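Local coordinates for protein amidohydrolase (Thermotoga maritima, PDB 3OOQ) that probably hydrolyses carbon-nitrogen bonds, perhaps with allantoinase-like activity, its true substrate being unsettled, at residues P57-A62 with D331-L336; K266-V271 with A341-L346. All blocks are in the same frame, centred on the assembly; numbering follows the deposited sequence.

Contact 1: residues P57-A62 with D331-L336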
loop_
_atom_site.group_PDB
_atom_site.type_symbol
_atom_site.label_atom_id
_atom_site.label_comp_id
_atom_site.label_asym_id
_atom_site.label_seq_id
_atom_site.Cartn_x
_atom_site.Cartn_y
_atom_site.Cartn_z
ATOM N N PRO F 57 -14.962 -27.798 46.127
ATOM C CA PRO F 57 -13.900 -26.811 46.049
ATOM C C PRO F 57 -14.167 -25.909 44.836
ATOM O O PRO F 57 -14.919 -26.302 43.930
ATOM C CB PRO F 57 -12.647 -27.655 45.786
ATOM C CG PRO F 57 -13.122 -28.864 45.129
ATOM C CD PRO F 57 -14.549 -29.099 45.566
ATOM N N GLY F 58 -13.589 -24.710 44.823
ATOM C CA GLY F 58 -13.647 -23.876 43.613
ATOM C C GLY F 58 -12.916 -24.584 42.480
ATOM O O GLY F 58 -11.882 -25.231 42.711
ATOM N N PHE F 59 -13.436 -24.465 41.257
ATOM C CA PHE F 59 -12.744 -25.014 40.080
ATOM C C PHE F 59 -11.557 -24.166 39.688
ATOM O O PHE F 59 -11.508 -22.966 39.970
ATOM C CB PHE F 59 -13.684 -25.198 38.890
ATOM C CG PHE F 59 -14.832 -26.130 39.167
ATOM C CD1 PHE F 59 -14.599 -27.406 39.662
ATOM C CD2 PHE F 59 -16.150 -25.734 38.912
ATOM C CE1 PHE F 59 -15.655 -28.281 39.918
ATOM C CE2 PHE F 59 -17.215 -26.603 39.169
ATOM C CZ PHE F 59 -16.967 -27.878 39.662
ATOM N N VAL F 60 -10.591 -24.820 39.050
ATOM C CA VAL F 60 -9.301 -24.229 38.779
ATOM C C VAL F 60 -9.022 -24.440 37.301
ATOM O O VAL F 60 -8.893 -25.573 36.845
ATOM C CB VAL F 60 -8.189 -24.891 39.643
ATOM C CG1 VAL F 60 -6.842 -24.250 39.392
ATOM C CG2 VAL F 60 -8.548 -24.853 41.151
ATOM N N ASP F 61 -8.964 -23.353 36.546
ATOM C CA ASP F 61 -8.647 -23.475 35.132
ATOM C C ASP F 61 -7.179 -23.195 34.901
ATOM O O ASP F 61 -6.710 -22.069 35.104
ATOM C CB ASP F 61 -9.493 -22.533 34.278
ATOM C CG ASP F 61 -9.511 -22.946 32.822
ATOM O OD1 ASP F 61 -8.431 -23.188 32.251
ATOM O OD2 ASP F 61 -10.607 -23.043 32.242
ATOM N N ALA F 62 -6.456 -24.221 34.472
ATOM C CA ALA F 62 -5.012 -24.102 34.323
ATOM C C ALA F 62 -4.524 -23.241 33.126
ATOM O O ALA F 62 -3.340 -23.001 33.002
ATOM C CB ALA F 62 -4.387 -25.476 34.278
ATOM N N ASP F 331 -13.190 -38.569 37.730
ATOM C CA ASP F 331 -12.034 -38.073 36.965
ATOM C C ASP F 331 -12.238 -36.638 36.448
ATOM O O ASP F 331 -11.338 -35.772 36.539
ATOM C CB ASP F 331 -11.768 -39.001 35.769
ATOM C CG ASP F 331 -11.195 -40.352 36.180
ATOM O OD1 ASP F 331 -10.463 -40.419 37.189
ATOM O OD2 ASP F 331 -11.464 -41.350 35.476
ATOM N N LEU F 332 -13.421 -36.404 35.888
ATOM C CA LEU F 332 -13.767 -35.097 35.350
ATOM C C LEU F 332 -13.770 -34.027 36.434
ATOM O O LEU F 332 -13.432 -32.868 36.171
ATOM C CB LEU F 332 -15.119 -35.157 34.654
ATOM C CG LEU F 332 -15.138 -35.994 33.383
ATOM C CD1 LEU F 332 -16.575 -36.345 33.008
ATOM C CD2 LEU F 332 -14.439 -35.236 32.220
ATOM N N LEU F 333 -14.143 -34.407 37.655
ATOM C CA LEU F 333 -14.041 -33.470 38.770
ATOM C C LEU F 333 -12.588 -33.153 39.111
ATOM O O LEU F 333 -12.238 -31.981 39.297
ATOM C CB LEU F 333 -14.810 -33.985 39.997
ATOM C CG LEU F 333 -16.319 -33.958 39.819
ATOM C CD1 LEU F 333 -17.031 -34.770 40.958
ATOM C CD2 LEU F 333 -16.768 -32.510 39.808
ATOM N N LYS F 334 -11.747 -34.189 39.154
ATOM C CA LYS F 334 -10.310 -34.028 39.455
ATOM C C LYS F 334 -9.595 -33.138 38.420
ATOM O O LYS F 334 -8.753 -32.312 38.777
ATOM C CB LYS F 334 -9.584 -35.382 39.519
ATOM C CG LYS F 334 -10.008 -36.305 40.636
ATOM C CD LYS F 334 -9.137 -37.562 40.693
ATOM C CE LYS F 334 -9.619 -38.501 41.826
ATOM N NZ LYS F 334 -8.610 -39.542 42.198
ATOM N N ILE F 335 -9.923 -33.311 37.143
ATOM C CA ILE F 335 -9.260 -32.506 36.099
ATOM C C ILE F 335 -9.721 -31.042 36.096
ATOM O O ILE F 335 -9.178 -30.199 35.353
ATOM C CB ILE F 335 -9.363 -33.141 34.696
ATOM C CG1 ILE F 335 -10.791 -33.088 34.151
ATOM C CG2 ILE F 335 -8.820 -34.550 34.714
ATOM C CD1 ILE F 335 -10.912 -33.606 32.692
ATOM N N LEU F 336 -10.724 -30.751 36.919
ATOM C CA LEU F 336 -11.189 -29.392 37.135
ATOM C C LEU F 336 -10.672 -28.771 38.427
ATOM O O LEU F 336 -10.844 -27.554 38.650
ATOM C CB LEU F 336 -12.710 -29.339 37.118
ATOM C CG LEU F 336 -13.404 -29.610 35.780
ATOM C CD1 LEU F 336 -14.928 -29.668 36.002
ATOM C CD2 LEU F 336 -13.023 -28.556 34.718
#

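Contact 2: residues K266-V271 with A341-L346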
loop_
_atom_site.group_PDB
_atom_site.type_symbol
_atom_site.label_atom_id
_atom_site.label_comp_id
_atom_site.label_asym_id
_atom_site.label_seq_id
_atom_site.Cartn_x
_atom_site.Cartn_y
_atom_site.Cartn_z
ATOM N N LYS F 266 6.414 -38.290 32.011
ATOM C CA LYS F 266 5.745 -37.499 33.058
ATOM C C LYS F 266 5.426 -36.058 32.615
ATOM O O LYS F 266 5.564 -35.111 33.398
ATOM C CB LYS F 266 6.607 -37.444 34.328
ATOM C CG LYS F 266 6.445 -38.591 35.307
ATOM C CD LYS F 266 6.985 -39.873 34.739
ATOM C CE LYS F 266 7.464 -40.838 35.843
ATOM N NZ LYS F 266 6.545 -40.837 37.011
ATOM N N ILE F 267 5.007 -35.894 31.366
ATOM C CA ILE F 267 4.671 -34.562 30.852
ATOM C C ILE F 267 3.170 -34.321 30.975
ATOM O O ILE F 267 2.355 -35.088 30.455
ATOM C CB ILE F 267 5.155 -34.369 29.397
ATOM C CG1 ILE F 267 6.678 -34.527 29.341
ATOM C CG2 ILE F 267 4.720 -32.972 28.856
ATOM C CD1 ILE F 267 7.242 -34.783 27.941
ATOM N N PRO F 268 2.792 -33.258 31.692
ATOM C CA PRO F 268 1.365 -33.078 31.846
ATOM C C PRO F 268 0.793 -32.343 30.643
ATOM O O PRO F 268 1.544 -31.677 29.898
ATOM C CB PRO F 268 1.260 -32.209 33.101
ATOM C CG PRO F 268 2.527 -31.406 33.094
ATOM C CD PRO F 268 3.577 -32.316 32.519
ATOM N N VAL F 269 -0.521 -32.469 30.477
ATOM C CA VAL F 269 -1.239 -31.871 29.372
ATOM C C VAL F 269 -2.502 -31.190 29.883
ATOM O O VAL F 269 -3.340 -31.829 30.525
ATOM C CB VAL F 269 -1.647 -32.901 28.316
ATOM C CG1 VAL F 269 -2.280 -32.195 27.114
ATOM C CG2 VAL F 269 -0.454 -33.736 27.884
ATOM N N VAL F 270 -2.615 -29.890 29.615
ATOM C CA VAL F 270 -3.858 -29.159 29.840
ATOM C C VAL F 270 -4.692 -29.278 28.570
ATOM O O VAL F 270 -4.478 -28.536 27.605
ATOM C CB VAL F 270 -3.618 -27.661 30.206
ATOM C CG1 VAL F 270 -4.924 -27.003 30.575
ATOM C CG2 VAL F 270 -2.651 -27.542 31.397
ATOM N N VAL F 271 -5.622 -30.229 28.569
ATOM C CA VAL F 271 -6.468 -30.499 27.397
ATOM C C VAL F 271 -7.591 -29.463 27.304
ATOM O O VAL F 271 -7.906 -28.781 28.285
ATOM C CB VAL F 271 -7.044 -31.949 27.364
ATOM C CG1 VAL F 271 -5.940 -32.982 27.481
ATOM C CG2 VAL F 271 -8.055 -32.172 28.490
ATOM N N ALA F 341 -4.562 -27.788 39.876
ATOM C CA ALA F 341 -3.773 -27.335 41.039
ATOM C C ALA F 341 -2.335 -27.891 41.018
ATOM O O ALA F 341 -1.356 -27.169 41.250
ATOM C CB ALA F 341 -4.470 -27.715 42.345
ATOM N N LYS F 342 -2.230 -29.180 40.744
ATOM C CA LYS F 342 -0.955 -29.890 40.798
ATOM C C LYS F 342 -0.053 -29.416 39.637
ATOM O O LYS F 342 1.121 -29.117 39.842
ATOM C CB LYS F 342 -1.215 -31.411 40.793
ATOM C CG LYS F 342 -0.019 -32.325 40.546
ATOM C CD LYS F 342 0.617 -32.774 41.843
ATOM C CE LYS F 342 1.842 -33.666 41.625
ATOM N NZ LYS F 342 1.433 -35.101 41.608
ATOM N N ILE F 343 -0.620 -29.304 38.436
ATOM C CA ILE F 343 0.107 -28.778 37.265
ATOM C C ILE F 343 0.643 -27.368 37.520
ATOM O O ILE F 343 1.739 -27.013 37.059
ATOM C CB ILE F 343 -0.766 -28.857 35.983
ATOM C CG1 ILE F 343 -0.991 -30.332 35.610
ATOM C CG2 ILE F 343 -0.109 -28.077 34.824
ATOM C CD1 ILE F 343 -2.113 -30.601 34.616
ATOM N N LEU F 344 -0.092 -26.596 38.316
ATOM C CA LEU F 344 0.315 -25.244 38.682
ATOM C C LEU F 344 1.282 -25.150 39.869
ATOM O O LEU F 344 1.725 -24.054 40.213
ATOM C CB LEU F 344 -0.934 -24.377 38.933
ATOM C CG LEU F 344 -1.905 -24.199 37.753
ATOM C CD1 LEU F 344 -3.229 -23.485 38.152
ATOM C CD2 LEU F 344 -1.227 -23.460 36.618
ATOM N N GLY F 345 1.612 -26.289 40.487
ATOM C CA GLY F 345 2.468 -26.314 41.681
ATOM C C GLY F 345 1.777 -25.803 42.941
ATOM O O GLY F 345 2.431 -25.329 43.861
ATOM N N LEU F 346 0.455 -25.950 43.007
ATOM C CA LEU F 346 -0.355 -25.321 44.043
ATOM C C LEU F 346 -1.368 -26.263 44.725
ATOM O O LEU F 346 -2.312 -25.797 45.381
ATOM C CB LEU F 346 -1.099 -24.103 43.439
ATOM C CG LEU F 346 -0.228 -22.899 43.054
ATOM C CD1 LEU F 346 -1.023 -21.908 42.201
ATOM C CD2 LEU F 346 0.379 -22.214 44.287
#

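Contact 1: residues P57-A62 with D331-L336
F59 and V60 belong to strand 54-64, the barrel strand that in the amidohydrolase family runs into the HxH motif, which here begins at H63; they are met by L336, in the short turn after helix 329-334. The polar tie is a backbone one: V60 N donates to L336 O at 2.8 Å, with an N-H...O angle of 163°, nearly straight. A carbonyl of the turn thus stands where a neighbouring strand might have offered one. F59 CA also brings its hydrogen near the same oxygen, with L336 O 3.5 Å away. Beside this bond lies an apolar patch. The CG of F59 stands beside its own backbone N, anti to the carbonyl carbon (chi1 -60°), and F59 CD1 meets L336 CB at 3.7 Å. L336 CD1 sits over one face of the ring, 4.2 Å above its plane and displaced toward the rim. L333, three residues earlier and in the helix itself, sends CD2 obliquely to within 4.4 Å of F59 CE1. A broad flat ring suits this place because two leucines can pack on it at once. F59 also touches T316 and L336 touches A319, both of helix 315-321, while V60 packs on P340 of helix 338-343. On its other margin the strand pairs with strand 112-117, F59 bonding through its backbone to T113.

Contact 2: residues K266-V271 with A341-L346
The backbones of 266-271 and 341-346 keep apart, the CA atoms of P268 and I343 being the nearest pair at 7.0 Å, and the gap is bridged by the I343 side chain. I343, in the last turn of helix 338-343, does most of the work: its longer branch lies mainly on P268, its shorter one faces V270. With chi1 at -67° its CG1 lies beside the backbone N and its CG2 anti to it. The longer branch settles against the proline ring: I343 CG1 is 3.9 Å from P268 CB, and I343 CD1 is 4.0 Å from the same P268 CB. I343 CD1 also comes within 4.4 Å of the carbonyl V269 O. The shorter branch turns toward the strand, where I343 CG2 faces V270 CG2 at 4.3 Å, a loose apolar touch. V269, between the two partners, points its side chain away, as the alternation of an extended chain requires. A branched isoleucine therefore fits well, filling two directions from one CB, while a proline offers a rigid, wholly apolar surface just before the strand begins. Beyond I343 the helix ends in a Schellman motif: L346 N reaches back to A341 O at 2.8 Å and G345 N to K342 O at 2.9 Å. The turn needs a positive phi at G345 (73°), which glycine takes without strain. I343 and V270 both lie on V248 of strand 247-249. Such convergence of V248 and V270 from successive parallel strands belongs to the core of a TIM-type barrel; here a short helix packs against it near the start of strand 269-271, consistent with a cover over the end where the strands begin.

The four segments alternate along the chain: 57-62, then 266-271, then 331-336 and 341-346. Each contact thus joins an earlier barrel strand to a later piece of chain, the later partners coming from the consecutive helices 329-334 and 338-343 and the residues just after the first. The centres of the two contacts are 11 Å apart, and they meet directly: V60 CG1 of contact 1 lies 3.9 Å from L344 CD1 of contact 2, and A62 CB is as close to V270 CG2. Strands 54-64 and 269-271 are therefore linked to two short helices and the turn between them through a shared hydrophobic core, so that elements distant in sequence are gathered into a single compact barrel domain.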